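Local coordinates for monoacylglycerol lipase (Palaeococcus ferrophilus, PDB 6QE2), which hydrolyses monoacylglycerols to fatty acid and glycerol, probably as a serine hydrolase of the alpha/beta-hydrolase fold, at residues A[93-98]-A[182-187]; A[100-105]-A[190-195]; A[23-28]-A[163-168]; A[18-23]-A[46-51]; A[106-111]-A[250-255]. All coordinates share one frame; numbering follows the deposited sequence.

Contact 1: residues A[93-98]-A[182-187]; sequences VIRYAE and ERAHKE
A salt-bridge network of Arg95, Glu98 and Glu187 ties helix 88-99 to the end of helix 171-186. Arg95 is the hub. Its chain bends at chi2 (-72°), bringing CD against the backbone of the other helix, 3.8 Å from Ala184 N. Two carboxylates grip the one nitrogen NH1: within its own helix it donates to Glu98 OE1 at 2.9 Å, nearly along the C-O axis of that acid. Across the interface it donates to Glu187 OE1 at 3.0 Å, an almost straight bond (167°). Both oxygens lie close to the guanidinium plane, but the Glu187 carboxylate stands at about a right angle to it and is met from above. Arg183 CB sits 3.7 Å from Arg95 CZ, over the centre of the guanidinium.

Helix 88-99 packs on the central sheet of the alpha/beta-hydrolase fold, and helix 171-186 lies against that helix; the two short segments cross at 44°. The apolar part of the contact is Ile94 CG2 touching Ala184 CB at 4.3 Å. The other terminal nitrogen of Arg95, NH2, donates to two waters: water 1 is shared with Arg183 NH1, and water 2 donates to Glu187 OE2 at 2.7 Å. Beyond the segments, Arg183 pairs with Asp179, Glu187 OE1 has a second partner in Arg190, and Asn180 OD1 takes the NE proton of Arg95.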
# COMPACT_ATOMS: atom_id res chain seq x y z
N VAL A 93 -3.64 -3.09 3.35
CA VAL A 93 -3.28 -3.45 4.72
C VAL A 93 -4.31 -2.91 5.71
O VAL A 93 -4.57 -3.54 6.75
CB VAL A 93 -1.85 -3.00 5.06
CG1 VAL A 93 -0.86 -3.73 4.17
CG2 VAL A 93 -1.68 -1.49 4.91
N ILE A 94 -4.94 -1.78 5.41
CA ILE A 94 -6.04 -1.31 6.24
C ILE A 94 -7.21 -2.29 6.17
O ILE A 94 -7.81 -2.64 7.19
CB ILE A 94 -6.45 0.11 5.82
CG1 ILE A 94 -5.34 1.10 6.21
CG2 ILE A 94 -7.78 0.50 6.46
CD1 ILE A 94 -5.46 2.45 5.55
N ARG A 95 -7.56 -2.74 4.96
CA ARG A 95 -8.64 -3.72 4.84
C ARG A 95 -8.29 -5.03 5.52
O ARG A 95 -9.17 -5.68 6.09
CB ARG A 95 -8.97 -3.95 3.37
CG ARG A 95 -9.62 -2.75 2.68
CD ARG A 95 -11.07 -2.52 3.15
NE ARG A 95 -11.92 -3.67 2.84
CZ ARG A 95 -12.74 -4.25 3.71
NH1 ARG A 95 -12.85 -3.78 4.95
NH2 ARG A 95 -13.47 -5.30 3.34
N TYR A 96 -7.01 -5.41 5.50
CA TYR A 96 -6.61 -6.61 6.23
C TYR A 96 -6.77 -6.42 7.73
O TYR A 96 -7.27 -7.31 8.42
CB TYR A 96 -5.17 -6.98 5.89
CG TYR A 96 -4.86 -8.41 6.25
CD1 TYR A 96 -5.09 -9.44 5.34
CD2 TYR A 96 -4.40 -8.75 7.52
CE1 TYR A 96 -4.84 -10.76 5.67
CE2 TYR A 96 -4.14 -10.07 7.86
CZ TYR A 96 -4.37 -11.07 6.93
OH TYR A 96 -4.13 -12.39 7.25
N ALA A 97 -6.37 -5.25 8.25
CA ALA A 97 -6.54 -4.96 9.67
C ALA A 97 -8.00 -4.93 10.07
O ALA A 97 -8.32 -5.17 11.24
CB ALA A 97 -5.86 -3.63 10.02
N GLU A 98 -8.90 -4.68 9.12
CA GLU A 98 -10.33 -4.66 9.40
C GLU A 98 -10.95 -6.05 9.33
O GLU A 98 -11.82 -6.38 10.14
CB GLU A 98 -11.02 -3.72 8.41
CG GLU A 98 -10.77 -2.27 8.75
CD GLU A 98 -11.21 -1.31 7.68
OE1 GLU A 98 -11.59 -1.75 6.58
OE2 GLU A 98 -11.17 -0.10 7.95
N GLU A 182 -14.44 2.40 -0.19
CA GLU A 182 -15.65 2.62 0.60
C GLU A 182 -15.65 1.76 1.86
O GLU A 182 -15.96 2.26 2.95
CB GLU A 182 -16.87 2.29 -0.26
CG GLU A 182 -17.13 3.32 -1.33
CD GLU A 182 -18.48 3.11 -1.99
OE1 GLU A 182 -19.18 4.11 -2.28
OE2 GLU A 182 -18.85 1.93 -2.22
N ARG A 183 -15.34 0.47 1.71
CA ARG A 183 -15.43 -0.43 2.86
C ARG A 183 -14.39 -0.06 3.91
O ARG A 183 -14.62 -0.30 5.10
CB ARG A 183 -15.26 -1.87 2.42
CG ARG A 183 -16.40 -2.32 1.54
CD ARG A 183 -16.13 -3.77 1.20
NE ARG A 183 -17.17 -4.32 0.34
CZ ARG A 183 -17.06 -5.47 -0.31
NH1 ARG A 183 -15.94 -6.19 -0.24
NH2 ARG A 183 -18.06 -5.88 -1.08
N ALA A 184 -13.27 0.54 3.49
CA ALA A 184 -12.22 0.86 4.45
C ALA A 184 -12.74 1.87 5.46
O ALA A 184 -12.43 1.80 6.65
CB ALA A 184 -10.97 1.41 3.76
N HIS A 185 -13.57 2.81 5.00
CA HIS A 185 -14.15 3.77 5.91
C HIS A 185 -15.29 3.16 6.72
O HIS A 185 -15.38 3.39 7.93
CB HIS A 185 -14.63 4.99 5.13
CG HIS A 185 -13.52 5.78 4.51
ND1 HIS A 185 -12.72 6.63 5.24
CD2 HIS A 185 -13.08 5.84 3.23
CE1 HIS A 185 -11.83 7.19 4.43
NE2 HIS A 185 -12.03 6.73 3.21
N LYS A 186 -16.14 2.36 6.08
CA LYS A 186 -17.31 1.81 6.76
C LYS A 186 -16.92 0.89 7.91
O LYS A 186 -17.59 0.86 8.95
CB LYS A 186 -18.21 1.07 5.77
CG LYS A 186 -18.97 1.99 4.84
CD LYS A 186 -19.84 1.20 3.88
CE LYS A 186 -20.62 2.13 2.96
NZ LYS A 186 -21.42 1.38 1.96
N GLU A 187 -15.83 0.13 7.74
CA GLU A 187 -15.41 -0.86 8.72
C GLU A 187 -14.25 -0.39 9.59
O GLU A 187 -13.57 -1.23 10.21
CB GLU A 187 -15.05 -2.17 8.01
CG GLU A 187 -16.18 -2.71 7.14
CD GLU A 187 -15.89 -4.09 6.57
OE1 GLU A 187 -14.85 -4.69 6.92
OE2 GLU A 187 -16.72 -4.57 5.76
O HOH W 1 -13.13 -6.62 0.78
O HOH W 2 -15.75 -6.88 4.63

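Contact 2: residues A[100-105]-A[190-195]; sequences RPDKIM and RIKAPV
Met105 and Ala193 bring two irregular segments side by side, their CA atoms 5.9 Å apart, the first segment entering through a type I beta turn from Arg100 to Lys103. Ala193 CB points into the other segment and touches Ile104 twice, at the carbonyl O and at CG1, the latter 3.9 Å away. Ile104 carries CG1 between the backbone N and the carbonyl carbon (chi1 61°), and from there the branch lies against the alanine methyl.

Two prolines work at the ends of this patch. Pro101 rests on the backbone of the second segment, CB lying 3.5 Å from Arg190 O, while in the reverse sense Pro194 CD comes within 3.3 Å of Met105 O. Between them a water supplies the polar link, donating to Pro101 O at 2.8 Å and accepting from Lys192 N at 2.9 Å. The Lys192 chain lies near Pro101, CG to CB 4.3 Å, but its ammonium is separated from Asp102, NZ to OD1 6.7 Å. The guanidinium of Arg190 forms a salt bridge with Glu187.

Each segment leads from a helix into a strand, 106-110 or 195-200. In this alpha/beta-hydrolase fold the first loop closes the beta-alpha-beta crossover from strand 82-86 through helix 88-99 to strand 106-110; the second returns the chain from a long insertion to the neighbouring parallel strand, where Pro194-Val107 backbone bonding begins.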
# COMPACT_ATOMS: atom_id res chain seq x y z
N ARG A 100 -9.16 -9.20 9.18
CA ARG A 100 -8.44 -10.17 10.00
C ARG A 100 -7.88 -9.45 11.23
O ARG A 100 -6.66 -9.40 11.44
CB ARG A 100 -7.31 -10.84 9.22
CG ARG A 100 -7.74 -11.81 8.12
CD ARG A 100 -8.20 -11.11 6.83
NE ARG A 100 -8.06 -11.98 5.66
CZ ARG A 100 -8.70 -11.79 4.50
NH1 ARG A 100 -9.52 -10.76 4.34
NH2 ARG A 100 -8.51 -12.64 3.49
N PRO A 101 -8.75 -8.87 12.07
CA PRO A 101 -8.28 -7.88 13.05
C PRO A 101 -7.31 -8.41 14.07
O PRO A 101 -6.48 -7.64 14.58
CB PRO A 101 -9.58 -7.40 13.73
CG PRO A 101 -10.70 -7.92 12.90
CD PRO A 101 -10.20 -9.13 12.19
N ASP A 102 -7.42 -9.68 14.43
CA ASP A 102 -6.57 -10.25 15.46
C ASP A 102 -5.32 -10.95 14.97
O ASP A 102 -4.60 -11.54 15.76
CB ASP A 102 -7.39 -11.22 16.32
CG ASP A 102 -8.63 -10.58 16.92
OD1 ASP A 102 -8.55 -9.43 17.38
OD2 ASP A 102 -9.69 -11.22 16.93
N LYS A 103 -5.04 -10.86 13.68
CA LYS A 103 -3.89 -11.54 13.10
C LYS A 103 -2.60 -10.74 12.92
O LYS A 103 -1.60 -11.29 12.49
CB LYS A 103 -4.29 -12.15 11.75
CG LYS A 103 -5.28 -13.29 11.86
CD LYS A 103 -5.64 -13.85 10.50
CE LYS A 103 -4.49 -14.62 9.87
NZ LYS A 103 -4.16 -15.84 10.67
N ILE A 104 -2.61 -9.46 13.26
CA ILE A 104 -1.43 -8.63 13.08
C ILE A 104 -1.05 -7.84 14.33
O ILE A 104 -1.87 -7.64 15.19
CB ILE A 104 -1.63 -7.64 11.92
CG1 ILE A 104 -2.81 -6.72 12.23
CG2 ILE A 104 -1.87 -8.37 10.62
CD1 ILE A 104 -2.97 -5.59 11.25
N MET A 105 0.20 -7.41 14.39
CA MET A 105 0.70 -6.61 15.50
C MET A 105 0.42 -5.12 15.32
O MET A 105 0.46 -4.37 16.30
CB MET A 105 2.21 -6.80 15.68
CG MET A 105 2.63 -8.20 16.06
SD MET A 105 1.86 -8.70 17.61
CE MET A 105 2.62 -7.55 18.74
N ARG A 190 -13.53 -1.80 13.06
CA ARG A 190 -13.12 -3.18 13.24
C ARG A 190 -11.63 -3.32 13.56
O ARG A 190 -11.22 -4.37 14.06
CB ARG A 190 -13.44 -4.00 11.98
CG ARG A 190 -14.91 -4.04 11.63
CD ARG A 190 -15.19 -4.98 10.46
NE ARG A 190 -14.93 -6.38 10.78
CZ ARG A 190 -14.84 -7.34 9.88
NH1 ARG A 190 -14.98 -7.06 8.59
NH2 ARG A 190 -14.60 -8.59 10.25
N ILE A 191 -10.84 -2.28 13.28
CA ILE A 191 -9.41 -2.37 13.53
C ILE A 191 -9.16 -2.37 15.04
O ILE A 191 -9.67 -1.50 15.77
CB ILE A 191 -8.66 -1.22 12.86
CG1 ILE A 191 -8.78 -1.37 11.32
CG2 ILE A 191 -7.17 -1.27 13.33
CD1 ILE A 191 -7.93 -0.43 10.54
N LYS A 192 -8.35 -3.34 15.49
CA LYS A 192 -7.93 -3.47 16.90
C LYS A 192 -6.44 -3.25 17.11
O LYS A 192 -6.03 -2.92 18.24
CB LYS A 192 -8.30 -4.86 17.43
CG LYS A 192 -9.81 -5.14 17.39
CD LYS A 192 -10.56 -4.13 18.33
CE LYS A 192 -11.96 -4.62 18.78
NZ LYS A 192 -13.04 -4.43 17.76
N ALA A 193 -5.62 -3.42 16.07
CA ALA A 193 -4.17 -3.27 16.18
C ALA A 193 -3.78 -1.79 16.05
O ALA A 193 -4.51 -1.00 15.46
CB ALA A 193 -3.48 -4.09 15.09
N PRO A 194 -2.60 -1.40 16.53
CA PRO A 194 -2.15 -0.01 16.37
C PRO A 194 -1.98 0.38 14.91
O PRO A 194 -1.63 -0.45 14.07
CB PRO A 194 -0.81 0.02 17.12
CG PRO A 194 -0.92 -1.09 18.11
CD PRO A 194 -1.70 -2.17 17.42
N VAL A 195 -2.22 1.66 14.62
CA VAL A 195 -2.26 2.18 13.26
C VAL A 195 -1.33 3.38 13.14
O VAL A 195 -1.32 4.26 14.01
CB VAL A 195 -3.69 2.59 12.85
CG1 VAL A 195 -3.69 3.31 11.50
CG2 VAL A 195 -4.61 1.38 12.83
O HOH W 3 -6.85 -5.03 13.65

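Contact 3: residues A[23-28]-A[163-168]; sequences GEHSGR and PLVHDR
Gly23 O is gripped from the other segment by two groups. His166 N donates to it at 3.1 Å, in the carbonyl plane and on a lone pair, while Val165 CA makes a CA-H...O contact at 3.2 Å. The same glycine lends its CA to a CH-pi contact, lying 4.0 Å from the centroid of the His166 ring and over its face. Next along, water 4 donates to Glu24 O at 2.7 Å and to Leu164 O at 2.8 Å, so that solvent bridges the two backbones as well.

Over one face of the His25 ring Leu164 CB makes a CH-pi contact, offset toward the rim and 3.8 Å from the centroid, and Arg28 CG lies over the opposite face, likewise offset; NE2 is hydrogen-bonded to Asp162 OD2. The arrangement joins the loop between strand 15-19 and helix 30-38 to the one between helix 153-161 and strand 168-170, with Tyr159 of helix 153-161 touching both Val165 and Arg28.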
# COMPACT_ATOMS: atom_id res chain seq x y z
N GLY A 23 0.84 -1.12 -10.06
CA GLY A 23 1.80 -0.87 -11.13
C GLY A 23 3.26 -0.96 -10.72
O GLY A 23 4.12 -0.87 -11.60
N GLU A 24 3.57 -1.01 -9.43
CA GLU A 24 4.97 -1.10 -9.00
C GLU A 24 5.26 -2.50 -8.48
O GLU A 24 4.65 -3.49 -8.96
CB GLU A 24 5.25 -0.00 -7.98
CG GLU A 24 4.44 -0.21 -6.68
CD GLU A 24 5.01 0.55 -5.48
OE1 GLU A 24 6.05 1.23 -5.62
OE2 GLU A 24 4.36 0.51 -4.42
N HIS A 25 6.24 -2.62 -7.58
CA HIS A 25 6.69 -3.94 -7.18
C HIS A 25 7.57 -3.75 -5.96
O HIS A 25 7.95 -2.64 -5.62
CB HIS A 25 7.49 -4.69 -8.29
CG HIS A 25 8.68 -3.93 -8.75
ND1 HIS A 25 9.96 -4.18 -8.26
CD2 HIS A 25 8.80 -2.89 -9.60
CE1 HIS A 25 10.80 -3.33 -8.83
NE2 HIS A 25 10.12 -2.54 -9.64
N SER A 26 7.90 -4.87 -5.30
CA SER A 26 8.57 -4.77 -4.01
C SER A 26 10.03 -4.35 -4.13
O SER A 26 10.62 -3.91 -3.14
CB SER A 26 8.46 -6.09 -3.25
OG SER A 26 9.09 -7.15 -3.97
N GLY A 27 10.62 -4.45 -5.32
CA GLY A 27 12.02 -4.08 -5.49
C GLY A 27 12.29 -2.59 -5.33
O GLY A 27 13.46 -2.21 -5.18
N ARG A 28 11.26 -1.75 -5.33
CA ARG A 28 11.47 -0.33 -5.15
C ARG A 28 11.70 0.05 -3.69
O ARG A 28 11.98 1.21 -3.40
CB ARG A 28 10.27 0.46 -5.68
CG ARG A 28 9.99 0.25 -7.15
CD ARG A 28 8.88 1.19 -7.60
NE ARG A 28 9.32 2.59 -7.60
CZ ARG A 28 8.53 3.62 -7.29
NH1 ARG A 28 7.28 3.41 -6.92
NH2 ARG A 28 9.01 4.86 -7.32
N PRO A 163 11.56 -1.25 -15.89
CA PRO A 163 10.86 -2.20 -16.75
C PRO A 163 9.81 -3.06 -16.05
O PRO A 163 8.99 -3.66 -16.72
CB PRO A 163 11.99 -3.08 -17.29
CG PRO A 163 13.06 -2.98 -16.29
CD PRO A 163 12.99 -1.59 -15.75
N LEU A 164 9.86 -3.15 -14.73
CA LEU A 164 8.89 -3.90 -13.97
C LEU A 164 7.65 -3.05 -13.67
O LEU A 164 6.63 -3.59 -13.29
CB LEU A 164 9.51 -4.41 -12.67
CG LEU A 164 10.62 -5.44 -12.87
CD1 LEU A 164 11.22 -5.85 -11.55
CD2 LEU A 164 10.06 -6.64 -13.60
N VAL A 165 7.76 -1.73 -13.83
CA VAL A 165 6.63 -0.85 -13.59
C VAL A 165 5.77 -0.82 -14.84
O VAL A 165 6.29 -0.76 -15.97
CB VAL A 165 7.11 0.56 -13.19
CG1 VAL A 165 5.96 1.57 -13.28
CG2 VAL A 165 7.68 0.55 -11.79
N HIS A 166 4.45 -0.86 -14.66
CA HIS A 166 3.51 -0.82 -15.78
C HIS A 166 2.35 0.09 -15.41
O HIS A 166 2.18 0.47 -14.25
CB HIS A 166 3.01 -2.22 -16.15
CG HIS A 166 2.20 -2.88 -15.07
ND1 HIS A 166 0.88 -2.57 -14.83
CD2 HIS A 166 2.52 -3.85 -14.19
CE1 HIS A 166 0.43 -3.31 -13.84
NE2 HIS A 166 1.41 -4.10 -13.43
N ASP A 167 1.54 0.42 -16.41
CA ASP A 167 0.40 1.32 -16.21
C ASP A 167 -0.93 0.62 -16.42
O ASP A 167 -1.94 1.28 -16.71
CB ASP A 167 0.53 2.54 -17.13
CG ASP A 167 0.24 2.22 -18.59
OD1 ASP A 167 0.40 1.05 -19.00
OD2 ASP A 167 -0.14 3.15 -19.32
N ARG A 168 -0.97 -0.69 -16.28
CA ARG A 168 -2.17 -1.47 -16.53
C ARG A 168 -2.99 -1.64 -15.27
O ARG A 168 -2.45 -1.79 -14.17
CB ARG A 168 -1.82 -2.85 -17.10
CG ARG A 168 -0.94 -2.82 -18.33
CD ARG A 168 -1.77 -2.53 -19.56
NE ARG A 168 -1.85 -1.11 -19.83
CZ ARG A 168 -2.77 -0.53 -20.58
NH1 ARG A 168 -3.73 -1.27 -21.14
NH2 ARG A 168 -2.75 0.77 -20.77
O HOH W 4 4.47 -4.16 -11.53

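Contact 4: residues A[18-23]-A[46-51]; sequences LVHGLG and FDWPGH
His20 receives a backbone proton on its ring: Trp48 N donates to NE2 at 3.0 Å, although it stands 31° out of the ring plane. The opposite nitrogen, ND1, gives its own proton to Gly21 O at 2.8 Å, close to the ring plane. Trp48 CD1 stands over one face of this imidazole, toward the rim and 3.2 Å from His20 CE1; the planes are 46° apart, so the rings meet obliquely. With CG between the backbone N and the carbonyl carbon (chi1 69°), the His20 ring reaches the second segment, where His51 CB meets its edge at CE1, 3.6 Å away. Trp48 CZ2 packs on Val19 CG1 at 4.0 Å.

At the strand end a water bridges the two backbones. Water 5 accepts from His20 N and donates to Leu18 O and Phe46 O, the last at 2.6 Å, and it sits over the centre of the Phe46 ring. Phe46 N, by contrast, is buried without a partner in the model.

His20 and Gly21 resemble the HG motif after an early strand of related lipases, near which the oxyanion hole forms; here Leu22 O is hydrogen-bonded to a glycerol, probably from the crystallisation liquor, and Leu22 touches a bound detergent. ND1 of His20 donates and NE2 accepts, which fixes the orientation of the ring and points to the proton being on ND1.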
# COMPACT_ATOMS: atom_id res chain seq x y z
N LEU A 18 5.55 -6.48 3.60
CA LEU A 18 5.51 -5.34 2.71
C LEU A 18 4.53 -5.55 1.57
O LEU A 18 4.62 -6.52 0.85
CB LEU A 18 6.90 -5.08 2.15
CG LEU A 18 6.96 -4.07 1.01
CD1 LEU A 18 7.04 -2.67 1.59
CD2 LEU A 18 8.15 -4.34 0.11
N VAL A 19 3.62 -4.60 1.40
CA VAL A 19 2.59 -4.67 0.38
C VAL A 19 2.67 -3.44 -0.52
O VAL A 19 2.31 -2.35 -0.13
CB VAL A 19 1.20 -4.76 1.04
CG1 VAL A 19 0.13 -5.01 0.01
CG2 VAL A 19 1.19 -5.86 2.09
N HIS A 20 3.16 -3.65 -1.75
CA HIS A 20 3.36 -2.55 -2.71
C HIS A 20 2.02 -2.13 -3.33
O HIS A 20 0.97 -2.70 -3.06
CB HIS A 20 4.41 -2.92 -3.79
CG HIS A 20 3.98 -3.98 -4.78
ND1 HIS A 20 3.02 -3.73 -5.76
CD2 HIS A 20 4.38 -5.26 -4.96
CE1 HIS A 20 2.85 -4.82 -6.48
NE2 HIS A 20 3.66 -5.76 -6.03
N GLY A 21 2.11 -1.08 -4.16
CA GLY A 21 0.94 -0.45 -4.74
C GLY A 21 0.76 -0.82 -6.22
O GLY A 21 1.46 -1.66 -6.78
N LEU A 22 -0.17 -0.11 -6.87
CA LEU A 22 -0.59 -0.49 -8.21
C LEU A 22 0.53 -0.19 -9.18
O LEU A 22 1.03 0.93 -9.20
CB LEU A 22 -1.83 0.36 -8.61
CG LEU A 22 -2.30 0.19 -10.06
CD1 LEU A 22 -2.86 -1.18 -10.30
CD2 LEU A 22 -3.39 1.20 -10.31
N GLY A 23 0.84 -1.12 -10.06
CA GLY A 23 1.80 -0.87 -11.13
C GLY A 23 3.26 -0.96 -10.72
O GLY A 23 4.12 -0.87 -11.60
N PHE A 46 6.64 -9.51 -1.33
CA PHE A 46 6.09 -10.26 -2.44
C PHE A 46 5.67 -9.27 -3.50
O PHE A 46 5.43 -8.09 -3.22
CB PHE A 46 4.90 -11.14 -2.02
CG PHE A 46 3.66 -10.35 -1.65
CD1 PHE A 46 3.48 -9.86 -0.37
CD2 PHE A 46 2.67 -10.09 -2.60
CE1 PHE A 46 2.35 -9.13 -0.03
CE2 PHE A 46 1.54 -9.36 -2.27
CZ PHE A 46 1.38 -8.87 -0.99
N ASP A 47 5.57 -9.75 -4.74
CA ASP A 47 5.00 -8.97 -5.82
C ASP A 47 3.60 -9.47 -6.09
O ASP A 47 3.38 -10.68 -6.19
CB ASP A 47 5.88 -9.04 -7.08
CG ASP A 47 7.17 -8.24 -6.94
OD1 ASP A 47 7.34 -7.55 -5.91
OD2 ASP A 47 8.01 -8.29 -7.86
N TRP A 48 2.63 -8.55 -6.14
CA TRP A 48 1.25 -8.90 -6.43
C TRP A 48 1.14 -9.69 -7.73
O TRP A 48 1.98 -9.52 -8.62
CB TRP A 48 0.39 -7.66 -6.58
CG TRP A 48 0.05 -6.85 -5.37
CD1 TRP A 48 0.92 -6.33 -4.45
CD2 TRP A 48 -1.25 -6.37 -5.00
NE1 TRP A 48 0.24 -5.59 -3.51
CE2 TRP A 48 -1.10 -5.59 -3.83
CE3 TRP A 48 -2.53 -6.53 -5.55
CZ2 TRP A 48 -2.18 -4.99 -3.20
CZ3 TRP A 48 -3.60 -5.92 -4.92
CH2 TRP A 48 -3.42 -5.16 -3.75
N PRO A 49 0.11 -10.51 -7.88
CA PRO A 49 -0.20 -11.07 -9.20
C PRO A 49 -0.29 -9.95 -10.23
O PRO A 49 -0.80 -8.86 -9.95
CB PRO A 49 -1.55 -11.75 -8.99
CG PRO A 49 -1.62 -12.04 -7.52
CD PRO A 49 -0.86 -10.92 -6.85
N GLY A 50 0.25 -10.20 -11.42
CA GLY A 50 0.22 -9.19 -12.45
C GLY A 50 1.13 -8.01 -12.21
O GLY A 50 0.93 -6.94 -12.79
N HIS A 51 2.13 -8.17 -11.34
CA HIS A 51 3.03 -7.10 -10.97
C HIS A 51 4.44 -7.65 -10.81
O HIS A 51 4.62 -8.81 -10.43
CB HIS A 51 2.62 -6.43 -9.65
CG HIS A 51 1.42 -5.55 -9.77
ND1 HIS A 51 0.13 -6.05 -9.81
CD2 HIS A 51 1.30 -4.21 -9.86
CE1 HIS A 51 -0.72 -5.05 -9.92
NE2 HIS A 51 -0.04 -3.92 -9.95
O HOH W 5 4.50 -6.16 -1.80

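Contact 5: residues A[106-111]-A[250-255]; sequences GVVASS and VEWLVS
Val108 and Trp252 meet tip to tip where helix 242-256 packs on the central sheet of this alpha/beta-hydrolase fold, the short strand and helix segments running nearly antiparallel at 174°. The valine places CG1 anti to the backbone N (chi1 -180°) and CG2 anti to the carbonyl carbon, and it is CG2 that does the touching, 3.6 Å from Trp252 CZ3 and equally close to CE3. Trp252 holds CG anti to the backbone N (chi1 -171°), and its six-membered ring reaches the strand.

Leu253 takes a different first torsion, CG anti to the carbonyl carbon; its CD2 reaches Val108 CG2 at 4.1 Å and also lies in the plane of the indole, at its edge. The valine methyl therefore packs against both helix side chains. On the helix side the indole is stacked with His256, and Leu196 of strand 195-200 touches it. Toward the start of the strand, Trp252 CH2 comes 4.0 Å from Val107 O, and Gly106 CA lies near the ring plane, 4.3 Å from CH2.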
# COMPACT_ATOMS: atom_id res chain seq x y z
N GLY A 106 0.14 -4.69 14.10
CA GLY A 106 0.01 -3.29 13.79
C GLY A 106 0.07 -3.09 12.29
O GLY A 106 0.49 -3.96 11.53
N VAL A 107 -0.37 -1.91 11.86
CA VAL A 107 -0.44 -1.62 10.43
C VAL A 107 0.08 -0.21 10.17
O VAL A 107 -0.30 0.74 10.86
CB VAL A 107 -1.88 -1.80 9.88
CG1 VAL A 107 -2.90 -0.99 10.67
CG2 VAL A 107 -1.92 -1.43 8.41
N VAL A 108 0.98 -0.10 9.20
CA VAL A 108 1.53 1.18 8.74
C VAL A 108 1.08 1.35 7.30
O VAL A 108 1.34 0.48 6.46
CB VAL A 108 3.07 1.21 8.83
CG1 VAL A 108 3.59 2.56 8.35
CG2 VAL A 108 3.55 0.88 10.24
N ALA A 109 0.40 2.46 7.02
CA ALA A 109 -0.10 2.74 5.68
C ALA A 109 0.50 4.04 5.18
O ALA A 109 0.30 5.10 5.77
CB ALA A 109 -1.63 2.81 5.68
N SER A 110 1.28 3.94 4.10
CA SER A 110 1.84 5.09 3.41
C SER A 110 0.89 5.49 2.28
O SER A 110 0.59 4.67 1.41
CB SER A 110 3.22 4.76 2.87
OG SER A 110 3.56 5.56 1.75
N SER A 111 0.44 6.75 2.29
CA SER A 111 -0.46 7.28 1.27
C SER A 111 -1.56 6.30 0.87
O SER A 111 -1.72 6.01 -0.32
CB SER A 111 0.33 7.68 0.02
OG SER A 111 1.35 8.61 0.32
N VAL A 250 10.39 3.34 10.93
CA VAL A 250 11.22 2.47 11.75
C VAL A 250 11.01 2.72 13.23
O VAL A 250 10.82 1.79 13.99
CB VAL A 250 12.71 2.59 11.40
CG1 VAL A 250 13.52 1.68 12.30
CG2 VAL A 250 12.94 2.22 9.96
N GLU A 251 11.03 3.97 13.63
CA GLU A 251 10.83 4.30 15.04
C GLU A 251 9.49 3.79 15.55
O GLU A 251 9.40 3.25 16.66
CB GLU A 251 10.95 5.80 15.27
CG GLU A 251 12.38 6.32 15.18
CD GLU A 251 12.51 7.79 15.54
OE1 GLU A 251 11.49 8.42 15.88
OE2 GLU A 251 13.64 8.31 15.48
N TRP A 252 8.42 3.95 14.76
CA TRP A 252 7.11 3.47 15.19
C TRP A 252 7.11 1.95 15.34
O TRP A 252 6.58 1.42 16.33
CB TRP A 252 6.05 3.91 14.18
CG TRP A 252 4.62 3.67 14.59
CD1 TRP A 252 3.79 4.56 15.21
CD2 TRP A 252 3.84 2.48 14.37
NE1 TRP A 252 2.55 3.99 15.41
CE2 TRP A 252 2.56 2.72 14.91
CE3 TRP A 252 4.11 1.23 13.79
CZ2 TRP A 252 1.54 1.77 14.87
CZ3 TRP A 252 3.10 0.29 13.76
CH2 TRP A 252 1.83 0.56 14.29
N LEU A 253 7.72 1.24 14.39
CA LEU A 253 7.76 -0.21 14.48
C LEU A 253 8.60 -0.67 15.67
O LEU A 253 8.21 -1.59 16.39
CB LEU A 253 8.29 -0.79 13.17
CG LEU A 253 7.27 -0.67 12.04
CD1 LEU A 253 7.92 -0.93 10.70
CD2 LEU A 253 6.10 -1.63 12.27
N VAL A 254 9.75 -0.02 15.89
CA VAL A 254 10.59 -0.35 17.03
C VAL A 254 9.83 -0.13 18.34
O VAL A 254 9.83 -0.99 19.23
CB VAL A 254 11.89 0.48 17.00
CG1 VAL A 254 12.61 0.40 18.34
CG2 VAL A 254 12.81 -0.02 15.89
N SER A 255 9.14 1.00 18.46
CA SER A 255 8.42 1.29 19.69
C SER A 255 7.25 0.35 19.92
O SER A 255 6.83 0.19 21.07
CB SER A 255 7.94 2.75 19.70
OG SER A 255 6.83 2.94 18.85

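The five contacts illustrate how loops and helices around one sheet are joined. Contacts 3 and 4 share Gly23, centres 8 Å apart, and are joined by Ser26 OG to Asp47 OD1 at 2.6 Å. Contact 1 meets contact 2 through Glu98 CG and Ile191 CG1, 3.4 Å apart, and contact 4 through Val93 CG1 and Val19 CG2, 3.6 Å apart. Contacts 2 and 5 are linked by a probable hydrogen bond, Val107 N to Pro194 O, 2.9 Å. Contacts 3 and 4 lie beside the bound glycerol; Leu22 touches the detergent, Val19 the probable nucleophile elbow, and Ser111 of contact 5 Asp203 of the probable Ser87-His233-Asp203 triad. Contact 2 stays about 17 Å from contact 3 between nearest atoms.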